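Local coordinates for protein restriction endonuclease UbaLAI (PDB 5O63) that probably recognises its cognate DNA sequence through its N-terminal B3 domain, as part of a monomeric Type IIE restriction enzyme that cleaves DNA, at residues L29-D34 / P150-F155; A23-V28 / T109-A114. One frame throughout, in Å; residues are numbered along the deposited sequence. Where two conformers were deposited one is given.

Contact 1 of 2, residues L29-D34 / P150-F155; sequences LTPNDD and PKAGLF. With nucleotides of chain D.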
loop_
_atom_site.group_PDB
_atom_site.type_symbol
_atom_site.label_atom_id
_atom_site.label_comp_id
_atom_site.label_asym_id
_atom_site.label_seq_id
_atom_site.Cartn_x
_atom_site.Cartn_y
_atom_site.Cartn_z
ATOM N N LEU A 29 1.242 -0.445 9.865
ATOM C CA LEU A 29 0.058 0.353 10.216
ATOM C C LEU A 29 0.144 0.806 11.670
ATOM O O LEU A 29 0.859 0.177 12.501
ATOM C CB LEU A 29 -1.254 -0.433 10.027
ATOM C CG LEU A 29 -1.455 -0.848 8.545
ATOM C CD1 LEU A 29 -2.942 -1.357 8.521
ATOM C CD2 LEU A 29 -1.146 0.289 7.614
ATOM N N THR A 30 -0.623 1.849 12.010
ATOM C CA THR A 30 -0.843 2.187 13.431
ATOM C C THR A 30 -2.216 1.654 13.824
ATOM O O THR A 30 -3.047 1.371 12.890
ATOM C CB THR A 30 -0.806 3.720 13.718
ATOM O OG1 THR A 30 -2.020 4.358 13.278
ATOM C CG2 THR A 30 0.368 4.409 12.944
ATOM N N PRO A 31 -2.533 1.531 15.086
ATOM C CA PRO A 31 -3.770 0.862 15.492
ATOM C C PRO A 31 -4.989 1.561 14.903
ATOM O O PRO A 31 -6.000 0.844 14.580
ATOM C CB PRO A 31 -3.750 0.945 17.027
ATOM C CG PRO A 31 -2.186 0.732 17.303
ATOM C CD PRO A 31 -1.586 1.634 16.239
ATOM N N ASN A 32 -4.935 2.880 14.730
ATOM C CA ASN A 32 -6.160 3.545 14.180
ATOM C C ASN A 32 -6.426 3.185 12.740
ATOM O O ASN A 32 -7.605 3.268 12.322
ATOM C CB ASN A 32 -6.044 5.067 14.242
ATOM C CG ASN A 32 -7.424 5.730 14.361
ATOM O OD1 ASN A 32 -8.184 5.392 15.251
ATOM N ND2 ASN A 32 -7.723 6.619 13.432
ATOM N N ASP A 33 -5.399 2.815 11.976
ATOM C CA ASP A 33 -5.589 2.495 10.521
ATOM C C ASP A 33 -6.433 1.272 10.348
ATOM O O ASP A 33 -6.380 0.359 11.158
ATOM C CB ASP A 33 -4.213 2.234 9.907
ATOM C CG ASP A 33 -3.356 3.467 9.685
ATOM O OD1 ASP A 33 -3.826 4.579 9.439
ATOM O OD2 ASP A 33 -2.081 3.213 9.698
ATOM N N ASP A 34 -7.234 1.207 9.244
ATOM C CA ASP A 34 -7.942 -0.016 8.903
ATOM C C ASP A 34 -8.341 0.130 7.393
ATOM O O ASP A 34 -7.827 0.997 6.724
ATOM C CB ASP A 34 -9.117 -0.245 9.823
ATOM C CG ASP A 34 -10.100 0.926 9.822
ATOM O OD1 ASP A 34 -10.312 1.591 8.786
ATOM O OD2 ASP A 34 -10.553 1.294 10.947
ATOM N N PRO A 150 10.475 -3.625 13.630
ATOM C CA PRO A 150 9.158 -3.057 13.248
ATOM C C PRO A 150 8.606 -2.096 14.299
ATOM O O PRO A 150 8.839 -2.289 15.529
ATOM C CB PRO A 150 8.238 -4.273 13.106
ATOM C CG PRO A 150 8.975 -5.408 13.727
ATOM C CD PRO A 150 10.457 -5.059 13.918
ATOM N N LYS A 151 7.908 -1.059 13.822
ATOM C CA LYS A 151 7.412 0.035 14.671
ATOM C C LYS A 151 6.138 0.606 14.022
ATOM O O LYS A 151 6.150 0.942 12.815
ATOM C CB LYS A 151 8.507 1.120 14.866
ATOM C CG LYS A 151 8.184 2.234 15.826
ATOM C CD LYS A 151 7.954 1.707 17.240
ATOM C CE LYS A 151 9.084 0.732 17.605
ATOM N NZ LYS A 151 9.045 0.151 19.010
ATOM N N ALA A 152 5.072 0.697 14.803
ATOM C CA ALA A 152 3.803 1.214 14.232
ATOM C C ALA A 152 4.110 2.585 13.541
ATOM O O ALA A 152 4.830 3.458 14.093
ATOM C CB ALA A 152 2.726 1.318 15.303
ATOM N N GLY A 153 3.644 2.737 12.293
ATOM C CA GLY A 153 3.813 3.981 11.573
ATOM C C GLY A 153 5.025 4.007 10.670
ATOM O O GLY A 153 5.181 4.882 9.823
ATOM N N LEU A 154 5.996 3.132 10.938
ATOM C CA LEU A 154 7.188 3.100 10.126
ATOM C C LEU A 154 6.885 2.859 8.657
ATOM O O LEU A 154 6.050 2.001 8.344
ATOM C CB LEU A 154 8.119 1.980 10.591
ATOM C CG LEU A 154 9.361 1.633 9.810
ATOM C CD1 LEU A 154 10.396 2.798 9.896
ATOM C CD2 LEU A 154 9.964 0.376 10.458
ATOM N N PHE A 155 7.567 3.581 7.798
ATOM C CA PHE A 155 7.271 3.371 6.346
ATOM C C PHE A 155 8.503 3.566 5.509
ATOM O O PHE A 155 9.479 4.216 5.955
ATOM C CB PHE A 155 6.101 4.272 5.881
ATOM C CG PHE A 155 6.442 5.702 5.736
ATOM C CD1 PHE A 155 6.365 6.578 6.869
ATOM C CD2 PHE A 155 6.838 6.226 4.508
ATOM C CE1 PHE A 155 6.747 7.926 6.737
ATOM C CE2 PHE A 155 7.235 7.599 4.360
ATOM C CZ PHE A 155 7.161 8.462 5.505
ATOM P P DC D 4 -2.621 5.533 16.884
ATOM O OP1 DC D 4 -1.965 4.677 17.931
ATOM O OP2 DC D 4 -3.086 4.844 15.592
ATOM O "O5'" DC D 4 -3.912 6.238 17.458
ATOM C "C5'" DC D 4 -3.782 6.970 18.766
ATOM C "C4'" DC D 4 -5.098 7.580 19.139
ATOM O "O4'" DC D 4 -5.449 8.598 18.184
ATOM C "C3'" DC D 4 -6.254 6.555 19.108
ATOM O "O3'" DC D 4 -6.850 6.526 20.415
ATOM C "C2'" DC D 4 -7.241 7.140 18.081
ATOM C "C1'" DC D 4 -6.816 8.633 18.091
ATOM N N1 DC D 4 -7.148 9.309 16.832
ATOM C C2 DC D 4 -8.246 10.193 16.802
ATOM O O2 DC D 4 -8.872 10.473 17.873
ATOM N N3 DC D 4 -8.565 10.780 15.614
ATOM C C4 DC D 4 -7.881 10.482 14.487
ATOM N N4 DC D 4 -8.300 11.065 13.343
ATOM C C5 DC D 4 -6.753 9.564 14.491
ATOM C C6 DC D 4 -6.447 8.983 15.672
ATOM P P DC D 3 2.286 7.577 13.008
ATOM O OP1 DC D 3 3.185 6.799 13.955
ATOM O OP2 DC D 3 2.032 7.105 11.593
ATOM O "O5'" DC D 3 0.880 7.788 13.712
ATOM C "C5'" DC D 3 0.863 8.244 15.030
ATOM C "C4'" DC D 3 -0.525 8.535 15.476
ATOM O "O4'" DC D 3 -1.064 9.650 14.736
ATOM C "C3'" DC D 3 -1.519 7.400 15.262
ATOM O "O3'" DC D 3 -1.594 6.694 16.512
ATOM C "C2'" DC D 3 -2.834 8.158 14.913
ATOM C "C1'" DC D 3 -2.435 9.624 15.145
ATOM N N1 DC D 3 -3.195 10.573 14.391
ATOM C C2 DC D 3 -4.027 11.469 15.082
ATOM O O2 DC D 3 -4.014 11.455 16.338
ATOM N N3 DC D 3 -4.834 12.320 14.373
ATOM C C4 DC D 3 -4.845 12.284 13.032
ATOM N N4 DC D 3 -5.612 13.167 12.399
ATOM C C5 DC D 3 -4.011 11.343 12.282
ATOM C C6 DC D 3 -3.202 10.522 13.006
ATOM P P DA D 5 -7.942 5.387 20.782
ATOM O OP1 DA D 5 -8.021 5.362 22.288
ATOM O OP2 DA D 5 -7.693 4.135 20.031
ATOM O "O5'" DA D 5 -9.305 5.974 20.203
ATOM C "C5'" DA D 5 -9.811 7.196 20.740
ATOM C "C4'" DA D 5 -10.980 7.683 19.931
ATOM O "O4'" DA D 5 -10.528 8.029 18.622
ATOM C "C3'" DA D 5 -12.076 6.662 19.679
ATOM O "O3'" DA D 5 -13.069 6.831 20.686
ATOM C "C2'" DA D 5 -12.577 7.058 18.242
ATOM C "C1'" DA D 5 -11.692 8.252 17.881
ATOM N N9 DA D 5 -11.333 8.300 16.458
ATOM C C8 DA D 5 -10.276 7.661 15.825
ATOM N N7 DA D 5 -10.201 7.935 14.549
ATOM C C5 DA D 5 -11.279 8.784 14.327
ATOM C C6 DA D 5 -11.785 9.415 13.159
ATOM N N6 DA D 5 -11.229 9.284 11.935
ATOM N N1 DA D 5 -12.880 10.224 13.305
ATOM C C2 DA D 5 -13.412 10.351 14.512
ATOM N N3 DA D 5 -13.042 9.822 15.692
ATOM C C4 DA D 5 -11.934 9.059 15.526
#

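Contact 2 of 2, residues A23-V28 / T109-A114; sequences AMFAKV and TIFLFA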
loop_
_atom_site.group_PDB
_atom_site.type_symbol
_atom_site.label_atom_id
_atom_site.label_comp_id
_atom_site.label_asym_id
_atom_site.label_seq_id
_atom_site.Cartn_x
_atom_site.Cartn_y
_atom_site.Cartn_z
ATOM N N ALA A 23 8.252 1.050 -8.031
ATOM C CA ALA A 23 8.463 1.757 -6.807
ATOM C C ALA A 23 7.552 1.118 -5.757
ATOM O O ALA A 23 6.496 0.577 -6.083
ATOM C CB ALA A 23 8.130 3.231 -6.949
ATOM N N MET A 24 7.994 1.187 -4.524
ATOM C CA MET A 24 7.214 0.630 -3.397
ATOM C C MET A 24 6.991 1.652 -2.313
ATOM O O MET A 24 7.893 2.437 -1.963
ATOM C CB MET A 24 7.939 -0.603 -2.833
ATOM C CG MET A 24 7.353 -1.155 -1.502
ATOM S SD MET A 24 8.289 -2.521 -0.793
ATOM C CE MET A 24 9.776 -1.688 -0.347
ATOM N N PHE A 25 5.776 1.644 -1.765
ATOM C CA PHE A 25 5.489 2.317 -0.504
ATOM C C PHE A 25 4.972 1.253 0.457
ATOM O O PHE A 25 3.914 0.659 0.205
ATOM C CB PHE A 25 4.460 3.448 -0.734
ATOM C CG PHE A 25 3.726 3.883 0.515
ATOM C CD1 PHE A 25 4.382 4.325 1.660
ATOM C CD2 PHE A 25 2.340 3.845 0.540
ATOM C CE1 PHE A 25 3.658 4.724 2.819
ATOM C CE2 PHE A 25 1.605 4.239 1.665
ATOM C CZ PHE A 25 2.246 4.678 2.828
ATOM N N ALA A 26 5.669 0.980 1.543
ATOM C CA ALA A 26 5.245 -0.022 2.539
ATOM C C ALA A 26 5.153 0.668 3.879
ATOM O O ALA A 26 5.996 1.509 4.233
ATOM C CB ALA A 26 6.191 -1.161 2.619
ATOM N N LYS A 27 4.125 0.300 4.612
ATOM C CA LYS A 27 3.794 0.986 5.878
ATOM C C LYS A 27 3.404 -0.057 6.919
ATOM O O LYS A 27 2.532 -0.916 6.701
ATOM C CB LYS A 27 2.656 2.004 5.721
ATOM C CG LYS A 27 2.437 2.813 7.013
ATOM C CD LYS A 27 1.086 3.583 6.999
ATOM C CE LYS A 27 0.995 4.434 8.292
ATOM N NZ LYS A 27 -0.427 5.038 8.453
ATOM N N VAL A 28 4.063 0.007 8.081
ATOM C CA VAL A 28 3.551 -0.692 9.251
ATOM C C VAL A 28 2.433 0.143 9.827
ATOM O O VAL A 28 2.630 1.339 10.165
ATOM C CB VAL A 28 4.668 -0.879 10.343
ATOM C CG1 VAL A 28 4.142 -1.611 11.530
ATOM C CG2 VAL A 28 5.912 -1.584 9.701
ATOM N N THR A 109 0.929 -2.825 5.195
ATOM C CA THR A 109 0.444 -2.686 3.824
ATOM C C THR A 109 1.596 -2.452 2.890
ATOM O O THR A 109 2.506 -1.679 3.214
ATOM C CB THR A 109 -0.571 -1.546 3.707
ATOM O OG1 THR A 109 0.011 -0.282 4.117
ATOM C CG2 THR A 109 -1.798 -1.861 4.508
ATOM N N ILE A 110 1.569 -3.115 1.723
ATOM C CA ILE A 110 2.545 -2.862 0.677
ATOM C C ILE A 110 1.805 -2.372 -0.559
ATOM O O ILE A 110 0.869 -3.010 -1.005
ATOM C CB ILE A 110 3.363 -4.090 0.322
ATOM C CG1 ILE A 110 4.100 -4.633 1.550
ATOM C CG2 ILE A 110 4.316 -3.743 -0.912
ATOM C CD1 ILE A 110 4.776 -5.921 1.252
ATOM N N PHE A 111 2.236 -1.234 -1.105
ATOM C CA PHE A 111 1.729 -0.759 -2.380
ATOM C C PHE A 111 2.913 -0.779 -3.336
ATOM O O PHE A 111 4.004 -0.360 -2.993
ATOM C CB PHE A 111 1.187 0.664 -2.297
ATOM C CG PHE A 111 -0.002 0.849 -1.380
ATOM C CD1 PHE A 111 -1.263 0.938 -1.940
ATOM C CD2 PHE A 111 0.175 1.038 0.012
ATOM C CE1 PHE A 111 -2.385 1.142 -1.104
ATOM C CE2 PHE A 111 -0.958 1.231 0.833
ATOM C CZ PHE A 111 -2.196 1.280 0.243
ATOM N N LEU A 112 2.686 -1.239 -4.552
ATOM C CA LEU A 112 3.742 -1.264 -5.558
ATOM C C LEU A 112 3.200 -0.539 -6.778
ATOM O O LEU A 112 2.061 -0.804 -7.176
ATOM C CB LEU A 112 4.094 -2.702 -5.930
ATOM C CG LEU A 112 5.314 -2.963 -6.800
ATOM C CD1 LEU A 112 6.541 -2.831 -5.935
ATOM C CD2 LEU A 112 5.214 -4.374 -7.503
ATOM N N PHE A 113 3.978 0.380 -7.352
ATOM C CA PHE A 113 3.619 0.979 -8.627
ATOM C C PHE A 113 4.579 0.414 -9.631
ATOM O O PHE A 113 5.784 0.608 -9.497
ATOM C CB PHE A 113 3.668 2.516 -8.620
ATOM C CG PHE A 113 3.330 3.103 -9.975
ATOM C CD1 PHE A 113 2.021 3.174 -10.406
ATOM C CD2 PHE A 113 4.340 3.508 -10.834
ATOM C CE1 PHE A 113 1.703 3.691 -11.669
ATOM C CE2 PHE A 113 4.042 4.035 -12.082
ATOM C CZ PHE A 113 2.717 4.128 -12.498
ATOM N N ALA A 114 4.084 -0.342 -10.591
ATOM C CA ALA A 114 4.994 -0.948 -11.568
ATOM C C ALA A 114 4.787 -0.426 -12.984
ATOM O O ALA A 114 3.663 -0.239 -13.435
ATOM C CB ALA A 114 4.858 -2.459 -11.526
#

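Contact 1 of 2, residues L29-D34 / P150-F155
T30 and the L29 carbonyl meet G153 and A152 in the close part of this contact. The threonine methyl CG2 lies 3.7 Å from G153 CA, and A152 CB lies beyond the oxygen of the L29 carbonyl, 3.6 Å from L29 O. Two separate turns are involved: T30 opens a type I turn running to D33, and G153 is the third residue of a type II turn from K151 to L154, where its phi of 95° suits glycine. No hydrogen bond joins the two loops, but the phosphate of DC3 of chain D lies against both: T30 CG2 is 3.4 Å and G153 CA 3.6 Å from its OP2. The packing thins at the P31 edge, where CD barely reaches A152 CB and both P31 and the outer side of A152 are open to solvent.

The type I turn carries the polar grip on DNA. With chi1 at 76°, T30 OG1 sits between the backbone N and the carbonyl carbon and donates to OP2 of DC4 of chain D at 2.6 Å, while N32 N gives the same oxygen a second bond. N32 ND2 donates to N7 of DA5 of chain D at 3.0 Å. D33 steadies the turn from behind: T30 N points almost straight at D33 OD2, 3.1 Å away, meeting it from above the carboxylate plane. The chemistry implies a division of labour: the doubly gripped phosphate oxygen probably anchors the loop to the DNA backbone, while the N32 amide contacts the major-groove N7, an acceptor common to both purines.

Contact 2 of 2, residues A23-V28 / T109-A114
Strands 23-28 and 109-114 run antiparallel, their axes 4.7 Å apart at closest approach, and are laced by six backbone hydrogen bonds in three reciprocal pairs: A23 with F113, F25 with F111, and K27 with T109. On one face the F25 and F111 rings stand as neighbours, near parallel (15°) but offset by so much, with centroids 5.7 Å from each other, that little of either lies over the other; they meet mainly where F25 CD2 approaches F111 CD2 at 3.6 Å. F111 CG stands beside its backbone N (chi1 -63°), and F25 O lies in plane at the edge of the F111 ring; F50 and F125 join F111 in edge-to-face pairs. These are neighbouring strands of the pseudobarrel characteristic of B3 DNA-binding domains, with 155-159 on the outer side of 19-28. The other face carries M24, A26, I110 and L112, and is packed by helices 3-14 and 136-144. There the engineered M24 crosses I110 obliquely, CG to CG2 at 4.0 Å, before bending at chi3. Back on the phenylalanine side, T109 OG1 is buried against K27 CB, 3.8 Å away, with no polar partner in the model.

How the contacts relate
The loop 29-34 of contact 1 continues directly from strand 23-28 of contact 2, so the DNA-binding turn springs from the end of a sheet strand. The centres of the two contacts are 14 Å apart, yet they touch at several points. The type II turn 151-154 is tied back to the strand end by a probable hydrogen bond from G153 N to V28 O, 2.7 Å long, and beyond it F155 CB packs on A26 O at 3.2 Å. K27 reaches from the sheet to form a 2.8 Å salt bridge, NZ to D33 OD2, and so braces D33, the second-shell residue that holds T30 N in the turn gripping the phosphate of DC4 of chain D.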